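Local structure of mitotic checkpoint control protein kinase BUB1 (Drosophila melanogaster, 6JKK) at residues 12-15 against 16-20; 26-29 against 30-33; 171-175 against 176-180. The protein probably binds ATP and phosphorylates protein substrates at the kinetochore during mitotic checkpoint control, with this chain holding its kinase domain. All coordinates share one frame; numbering follows the deposited sequence.

The three contacts follow one another along the chain and do not touch, yet helix 92-104, the αC helix of the kinase fold, lines all three. Contact 1, within helix 12-21, and contact 2, at the end of helix 24-28, have centres about 19 Å apart and lie near the surface, early in the chain. Contact 3 is buried where helix 156-175 runs into the catalytic loop, about 21 Å from contact 1 and about 25 Å from contact 2, centre to centre. It lies close to the nucleotide site: the side chain of His180 is about 8 Å from that of Lys85, predicted to bind ATP. Contacts 1 and 2 are structural packing away from that site.

Contact 1: 12-15 against 16-20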
loop_
_atom_site.group_PDB
_atom_site.type_symbol
_atom_site.label_atom_id
_atom_site.label_comp_id
_atom_site.label_asym_id
_atom_site.label_seq_id
_atom_site.Cartn_x
_atom_site.Cartn_y
_atom_site.Cartn_z
ATOM N N VAL A 12 13.895 8.510 -13.408
ATOM C CA VAL A 12 12.925 9.097 -14.334
ATOM C C VAL A 12 13.201 8.734 -15.800
ATOM O O VAL A 12 12.276 8.422 -16.558
ATOM C CB VAL A 12 12.842 10.636 -14.142
ATOM C CG1 VAL A 12 12.308 11.325 -15.378
ATOM C CG2 VAL A 12 11.975 10.973 -12.948
ATOM N N GLU A 13 14.474 8.755 -16.191
ATOM C CA GLU A 13 14.847 8.444 -17.570
ATOM C C GLU A 13 14.740 6.952 -17.868
ATOM O O GLU A 13 14.402 6.558 -18.984
ATOM C CB GLU A 13 16.253 8.954 -17.888
ATOM C CG GLU A 13 16.403 10.458 -17.764
ATOM C CD GLU A 13 17.704 10.963 -18.348
ATOM O OE1 GLU A 13 18.589 10.131 -18.642
ATOM O OE2 GLU A 13 17.836 12.192 -18.520
ATOM N N LEU A 14 15.034 6.123 -16.870
ATOM C CA LEU A 14 14.813 4.685 -16.994
ATOM C C LEU A 14 13.324 4.414 -17.199
ATOM O O LEU A 14 12.936 3.661 -18.095
ATOM C CB LEU A 14 15.315 3.953 -15.751
ATOM C CG LEU A 14 14.816 2.519 -15.563
ATOM C CD1 LEU A 14 15.475 1.547 -16.532
ATOM C CD2 LEU A 14 15.009 2.066 -14.123
ATOM N N ILE A 15 12.496 5.049 -16.370
ATOM C CA ILE A 15 11.041 4.929 -16.475
ATOM C C ILE A 15 10.528 5.300 -17.874
ATOM O O ILE A 15 9.730 4.567 -18.467
ATOM C CB ILE A 15 10.322 5.809 -15.424
ATOM C CG1 ILE A 15 10.616 5.315 -14.005
ATOM C CG2 ILE A 15 8.822 5.839 -15.689
ATOM C CD1 ILE A 15 10.455 3.825 -13.834
ATOM N N SER A 16 10.982 6.438 -18.393
ATOM C CA SER A 16 10.606 6.855 -19.739
ATOM C C SER A 16 11.032 5.813 -20.762
ATOM O O SER A 16 10.264 5.464 -21.663
ATOM C CB SER A 16 11.216 8.213 -20.079
ATOM O OG SER A 16 10.669 9.214 -19.247
ATOM N N SER A 17 12.261 5.322 -20.610
ATOM C CA SER A 17 12.809 4.304 -21.504
ATOM C C SER A 17 11.973 3.029 -21.487
ATOM O O SER A 17 11.670 2.459 -22.537
ATOM C CB SER A 17 14.256 3.982 -21.121
ATOM O OG SER A 17 14.609 2.666 -21.514
ATOM N N LEU A 18 11.601 2.591 -20.288
ATOM C CA LEU A 18 10.831 1.360 -20.129
ATOM C C LEU A 18 9.457 1.471 -20.782
ATOM O O LEU A 18 9.030 0.566 -21.508
ATOM C CB LEU A 18 10.689 1.006 -18.647
ATOM C CG LEU A 18 11.971 0.589 -17.923
ATOM C CD1 LEU A 18 11.743 0.477 -16.425
ATOM C CD2 LEU A 18 12.493 -0.718 -18.486
ATOM N N LEU A 19 8.771 2.582 -20.520
ATOM C CA LEU A 19 7.442 2.811 -21.082
ATOM C C LEU A 19 7.499 2.890 -22.605
ATOM O O LEU A 19 6.604 2.398 -23.305
ATOM C CB LEU A 19 6.816 4.081 -20.496
ATOM C CG LEU A 19 6.480 3.992 -19.006
ATOM C CD1 LEU A 19 5.855 5.286 -18.502
ATOM C CD2 LEU A 19 5.554 2.810 -18.751
ATOM N N GLU A 20 8.553 3.509 -23.125
ATOM C CA GLU A 20 8.712 3.589 -24.572
ATOM C C GLU A 20 9.050 2.223 -25.168
ATOM O O GLU A 20 8.636 1.912 -26.283
ATOM C CB GLU A 20 9.749 4.653 -24.955
ATOM C CG GLU A 20 9.172 6.069 -24.976
ATOM C CD GLU A 20 10.213 7.139 -24.707
ATOM O OE1 GLU A 20 11.418 6.814 -24.735
ATOM O OE2 GLU A 20 9.825 8.303 -24.463
#
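Leu14 and Leu18, one helical turn apart, make the closest side-chain packing here. Their branches cross at a slant: CG of Leu14 is 3.8 Å from CD1 of Leu18, and CD1 of Leu14 reaches CG of Leu18 at 3.9 Å. The first torsion of Leu14, 164°, sets its CG beside the carbonyl carbon, which brings CG and CD1 forward to Leu18 although the side chain starts off pointing away from it. Ile15 adds a second apolar strip. CG2 of Ile15 lies 4.1 Å from CD1 of Leu19, the two side chains running side by side in the same direction, while the other branch of Ile15 ends in CD1, a looser 4.4 Å from CD1 of Leu18. Leu18 therefore meets both Leu14 and Ile15, and the apolar patch is continuous.

The main chain supplies four hydrogen bonds across the contact. Four successive amides, from Ser16 to Leu19, each bond to the carbonyl four residues earlier, as in a regular α-helix. The shortest is Leu18 N to Leu14 O at 2.8 Å; the straightest is Leu19 N to Ile15 O, 3.0 Å long with an N-H...O angle of 169°. CG of Leu18 also lies 3.2 Å from Leu14 O, so the leucine stem packs tightly on the carbonyl that its own amide uses. At the start of the helix, Asn11 OD1 accepts a bond from Leu14 N.

Glu13 and Ser17 occupy the exposed side. The apolar side faces inward: Ile15 and Leu19 rest on Trp93, and Leu19 also on Tyr92 and Tyr96, all from helix 92-104. Leu14 touches Phe7 and Leu18 touches Phe217, both in loops, so helix 12-21 packs against the start of helix 92-104 with loop residues beside it.

Contact 2: 26-29 against 30-33; sequences MYIE and KLPH
Leu31 closes over Tyr27, and this pair is the tight part of the contact. CD1 of Leu31 sits above one face of the phenol ring, 3.9 Å from its plane and displaced toward the rim, while CD2 of Leu31 reaches the far end of the ring, 3.8 Å from CZ of Tyr27. A chi1 of 177° turns the Tyr27 ring away from its own backbone N and forward to the leucine. The same CD1 of Leu31 also touches CG2 of Ile28, at 4.1 Å. The backbone here makes a type I beta turn from Ile28 to Leu31. Lys30 N bonds to Tyr27 O at 2.9 Å and Leu31 N to Ile28 O at 3.2 Å.

The solvent side is looser. Lys30, bent at its second and third torsions, doubles back alongside Met26, its NZ 3.8 Å from CG of Met26. NZ of Lys30 is still 5.1 Å from OE1 of Glu29, too far for a salt bridge. On the inner side, Ile28 packs on Tyr92 and Phe95 of helix 92-104, Leu31 on Phe95 and Tyr27 on Leu99; beyond the turn, His33 pairs by backbone bonds with Ala120 of strand 119-122.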
loop_
_atom_site.group_PDB
_atom_site.type_symbol
_atom_site.label_atom_id
_atom_site.label_comp_id
_atom_site.label_asym_id
_atom_site.label_seq_id
_atom_site.Cartn_x
_atom_site.Cartn_y
_atom_site.Cartn_z
ATOM N N MET A 26 0.941 4.353 -27.119
ATOM C CA MET A 26 0.126 3.736 -28.151
ATOM C C MET A 26 -0.987 2.869 -27.546
ATOM O O MET A 26 -2.092 2.787 -28.091
ATOM C CB MET A 26 1.034 2.912 -29.057
ATOM C CG MET A 26 0.349 1.890 -29.917
ATOM S SD MET A 26 1.593 1.012 -30.875
ATOM C CE MET A 26 2.584 2.398 -31.429
ATOM N N TYR A 27 -0.697 2.233 -26.415
ATOM C CA TYR A 27 -1.702 1.426 -25.727
ATOM C C TYR A 27 -2.774 2.287 -25.062
ATOM O O TYR A 27 -3.962 2.079 -25.298
ATOM C CB TYR A 27 -1.050 0.490 -24.702
ATOM C CG TYR A 27 -2.026 -0.341 -23.873
ATOM C CD1 TYR A 27 -3.014 -1.114 -24.479
ATOM C CD2 TYR A 27 -1.937 -0.364 -22.485
ATOM C CE1 TYR A 27 -3.895 -1.872 -23.721
ATOM C CE2 TYR A 27 -2.810 -1.123 -21.718
ATOM C CZ TYR A 27 -3.786 -1.874 -22.342
ATOM O OH TYR A 27 -4.661 -2.631 -21.578
ATOM N N ILE A 28 -2.373 3.258 -24.243
ATOM C CA ILE A 28 -3.372 4.034 -23.501
ATOM C C ILE A 28 -4.249 4.904 -24.408
ATOM O O ILE A 28 -5.379 5.242 -24.045
ATOM C CB ILE A 28 -2.770 4.861 -22.342
ATOM C CG1 ILE A 28 -1.833 5.957 -22.847
ATOM C CG2 ILE A 28 -2.043 3.951 -21.353
ATOM C CD1 ILE A 28 -1.239 6.797 -21.707
ATOM N N GLU A 29 -3.737 5.230 -25.595
ATOM C CA GLU A 29 -4.516 5.953 -26.605
ATOM C C GLU A 29 -5.746 5.165 -27.077
ATOM O O GLU A 29 -6.647 5.731 -27.700
ATOM C CB GLU A 29 -3.641 6.273 -27.822
ATOM C CG GLU A 29 -2.673 7.432 -27.639
ATOM C CD GLU A 29 -1.622 7.486 -28.734
ATOM O OE1 GLU A 29 -1.838 6.868 -29.802
ATOM O OE2 GLU A 29 -0.580 8.139 -28.519
ATOM N N LYS A 30 -5.768 3.863 -26.789
ATOM C CA LYS A 30 -6.846 2.969 -27.226
ATOM C C LYS A 30 -7.846 2.621 -26.124
ATOM O O LYS A 30 -8.892 2.016 -26.390
ATOM C CB LYS A 30 -6.253 1.660 -27.735
ATOM C CG LYS A 30 -6.195 1.532 -29.240
ATOM C CD LYS A 30 -5.109 2.394 -29.829
ATOM C CE LYS A 30 -4.558 1.758 -31.096
ATOM N NZ LYS A 30 -3.189 2.253 -31.388
ATOM N N LEU A 31 -7.518 2.973 -24.888
ATOM C CA LEU A 31 -8.342 2.579 -23.746
ATOM C C LEU A 31 -9.542 3.505 -23.584
ATOM O O LEU A 31 -9.374 4.713 -23.437
ATOM C CB LEU A 31 -7.504 2.572 -22.466
ATOM C CG LEU A 31 -6.409 1.509 -22.383
ATOM C CD1 LEU A 31 -5.503 1.750 -21.179
ATOM C CD2 LEU A 31 -7.006 0.101 -22.339
ATOM N N PRO A 32 -10.757 2.937 -23.607
ATOM C CA PRO A 32 -11.981 3.737 -23.515
ATOM C C PRO A 32 -12.097 4.484 -22.190
ATOM O O PRO A 32 -12.795 5.496 -22.141
ATOM C CB PRO A 32 -13.091 2.691 -23.633
ATOM C CG PRO A 32 -12.469 1.576 -24.427
ATOM C CD PRO A 32 -11.046 1.529 -23.941
ATOM N N HIS A 33 -11.439 4.007 -21.138
ATOM C CA HIS A 33 -11.526 4.697 -19.853
ATOM C C HIS A 33 -10.392 5.693 -19.644
ATOM O O HIS A 33 -10.254 6.268 -18.565
ATOM C CB HIS A 33 -11.614 3.711 -18.683
ATOM C CG HIS A 33 -10.340 2.973 -18.401
ATOM N ND1 HIS A 33 -9.724 2.165 -19.332
ATOM C CD2 HIS A 33 -9.595 2.885 -17.274
ATOM C CE1 HIS A 33 -8.640 1.629 -18.798
ATOM N NE2 HIS A 33 -8.537 2.052 -17.550
#

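Contact 3: 171-175 against 176-180; sequences DHLHA and MGIIH
Leu173 O receives two amides as the helix ends: Met176 N at 3.1 Å, and Ile178 N through a weak bond of 3.3 Å. Gly177 N lies 2.8 Å from His174 O in a further bond, though the place of that oxygen is less sure. His174 is held by Asp248, which bonds to its NE2, while Ile178 O lies 3.2 Å from CD2 of His174 at the edge of the imidazole, near the ring plane.

Gly177, with a phi of 78°, turns the chain out of helix 156-175 in a Schellman motif, and strand 178-179 then leads to His180. In the kinase fold this is the step from helix αE into the catalytic loop, where His180 stands at the histidine of the HRD motif, read here as His-Ala-Asp. Its NE2 bonds to Ile206 O, and its ring meets that of Phe208.

Leu173 packs its branches along the chain that follows the turn. CD1 of Leu173 packs 4.0 Å from CB of Ile178, and its CD2 is 3.9 Å from CB of His180. Met176, bent at its third torsion (-80°), brings CE back to within 3.4 Å of His172 O. Farther out, Leu173 touches Ile101 of helix 92-104 and Leu205 of strand 203-205.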
loop_
_atom_site.group_PDB
_atom_site.type_symbol
_atom_site.label_atom_id
_atom_site.label_comp_id
_atom_site.label_asym_id
_atom_site.label_seq_id
_atom_site.Cartn_x
_atom_site.Cartn_y
_atom_site.Cartn_z
ATOM N N ASP A 171 1.922 -10.682 -0.407
ATOM C CA ASP A 171 2.305 -11.971 -0.976
ATOM C C ASP A 171 1.792 -12.106 -2.412
ATOM O O ASP A 171 2.542 -12.467 -3.324
ATOM C CB ASP A 171 1.774 -13.111 -0.101
ATOM C CG ASP A 171 2.491 -14.433 -0.345
ATOM O OD1 ASP A 171 3.723 -14.428 -0.567
ATOM O OD2 ASP A 171 1.818 -15.485 -0.303
ATOM N N HIS A 172 0.516 -11.798 -2.625
ATOM C CA HIS A 172 -0.051 -11.893 -3.968
ATOM C C HIS A 172 0.535 -10.844 -4.907
ATOM O O HIS A 172 0.673 -11.092 -6.105
ATOM C CB HIS A 172 -1.577 -11.779 -3.932
ATOM C CG HIS A 172 -2.266 -13.038 -3.501
ATOM N ND1 HIS A 172 -2.440 -13.378 -2.176
ATOM C CD2 HIS A 172 -2.819 -14.043 -4.221
ATOM C CE1 HIS A 172 -3.069 -14.537 -2.098
ATOM N NE2 HIS A 172 -3.315 -14.959 -3.326
ATOM N N LEU A 173 0.878 -9.674 -4.371
ATOM C CA LEU A 173 1.500 -8.637 -5.202
ATOM C C LEU A 173 2.888 -9.069 -5.681
ATOM O O LEU A 173 3.242 -8.888 -6.847
ATOM C CB LEU A 173 1.597 -7.309 -4.439
ATOM C CG LEU A 173 2.114 -6.118 -5.253
ATOM C CD1 LEU A 173 1.036 -5.601 -6.193
ATOM C CD2 LEU A 173 2.601 -4.999 -4.350
ATOM N N HIS A 174 3.681 -9.637 -4.775
ATOM C CA HIS A 174 5.022 -10.074 -5.133
ATOM C C HIS A 174 4.969 -11.260 -6.104
ATOM O O HIS A 174 5.823 -11.399 -6.972
ATOM C CB HIS A 174 5.829 -10.392 -3.865
ATOM C CG HIS A 174 6.165 -9.176 -3.054
ATOM N ND1 HIS A 174 6.856 -9.240 -1.862
ATOM C CD2 HIS A 174 5.905 -7.864 -3.270
ATOM C CE1 HIS A 174 7.009 -8.018 -1.381
ATOM N NE2 HIS A 174 6.441 -7.164 -2.216
ATOM N N ALA A 175 3.940 -12.093 -5.985
ATOM C CA ALA A 175 3.776 -13.227 -6.894
ATOM C C ALA A 175 3.548 -12.770 -8.333
ATOM O O ALA A 175 3.782 -13.522 -9.290
ATOM C CB ALA A 175 2.629 -14.108 -6.433
ATOM N N MET A 176 3.068 -11.539 -8.476
ATOM C CA MET A 176 2.860 -10.922 -9.780
ATOM C C MET A 176 4.101 -10.152 -10.243
ATOM O O MET A 176 4.096 -9.547 -11.317
ATOM C CB MET A 176 1.643 -9.988 -9.737
ATOM C CG MET A 176 0.299 -10.716 -9.621
ATOM S SD MET A 176 -1.147 -9.627 -9.681
ATOM C CE MET A 176 -1.197 -9.000 -7.995
ATOM N N GLY A 177 5.162 -10.170 -9.436
ATOM C CA GLY A 177 6.415 -9.530 -9.817
ATOM C C GLY A 177 6.414 -8.020 -9.661
ATOM O O GLY A 177 7.156 -7.306 -10.346
ATOM N N ILE A 178 5.585 -7.525 -8.747
ATOM C CA ILE A 178 5.504 -6.089 -8.496
ATOM C C ILE A 178 5.952 -5.746 -7.073
ATOM O O ILE A 178 5.523 -6.389 -6.110
ATOM C CB ILE A 178 4.065 -5.564 -8.731
ATOM C CG1 ILE A 178 3.601 -5.897 -10.156
ATOM C CG2 ILE A 178 3.977 -4.050 -8.455
ATOM C CD1 ILE A 178 4.082 -4.900 -11.199
ATOM N N ILE A 179 6.832 -4.750 -6.952
ATOM C CA ILE A 179 7.213 -4.209 -5.650
ATOM C C ILE A 179 6.506 -2.867 -5.497
ATOM O O ILE A 179 6.666 -1.987 -6.338
ATOM C CB ILE A 179 8.742 -4.031 -5.539
ATOM C CG1 ILE A 179 9.439 -5.379 -5.747
ATOM C CG2 ILE A 179 9.125 -3.455 -4.174
ATOM C CD1 ILE A 179 10.931 -5.281 -6.039
ATOM N N HIS A 180 5.697 -2.721 -4.448
ATOM C CA HIS A 180 4.952 -1.478 -4.253
ATOM C C HIS A 180 5.918 -0.312 -4.044
ATOM O O HIS A 180 5.740 0.771 -4.616
ATOM C CB HIS A 180 3.983 -1.599 -3.071
ATOM C CG HIS A 180 3.199 -0.351 -2.813
ATOM N ND1 HIS A 180 3.730 0.735 -2.151
ATOM C CD2 HIS A 180 1.934 -0.007 -3.150
ATOM C CE1 HIS A 180 2.823 1.694 -2.088
ATOM N NE2 HIS A 180 1.723 1.268 -2.682
#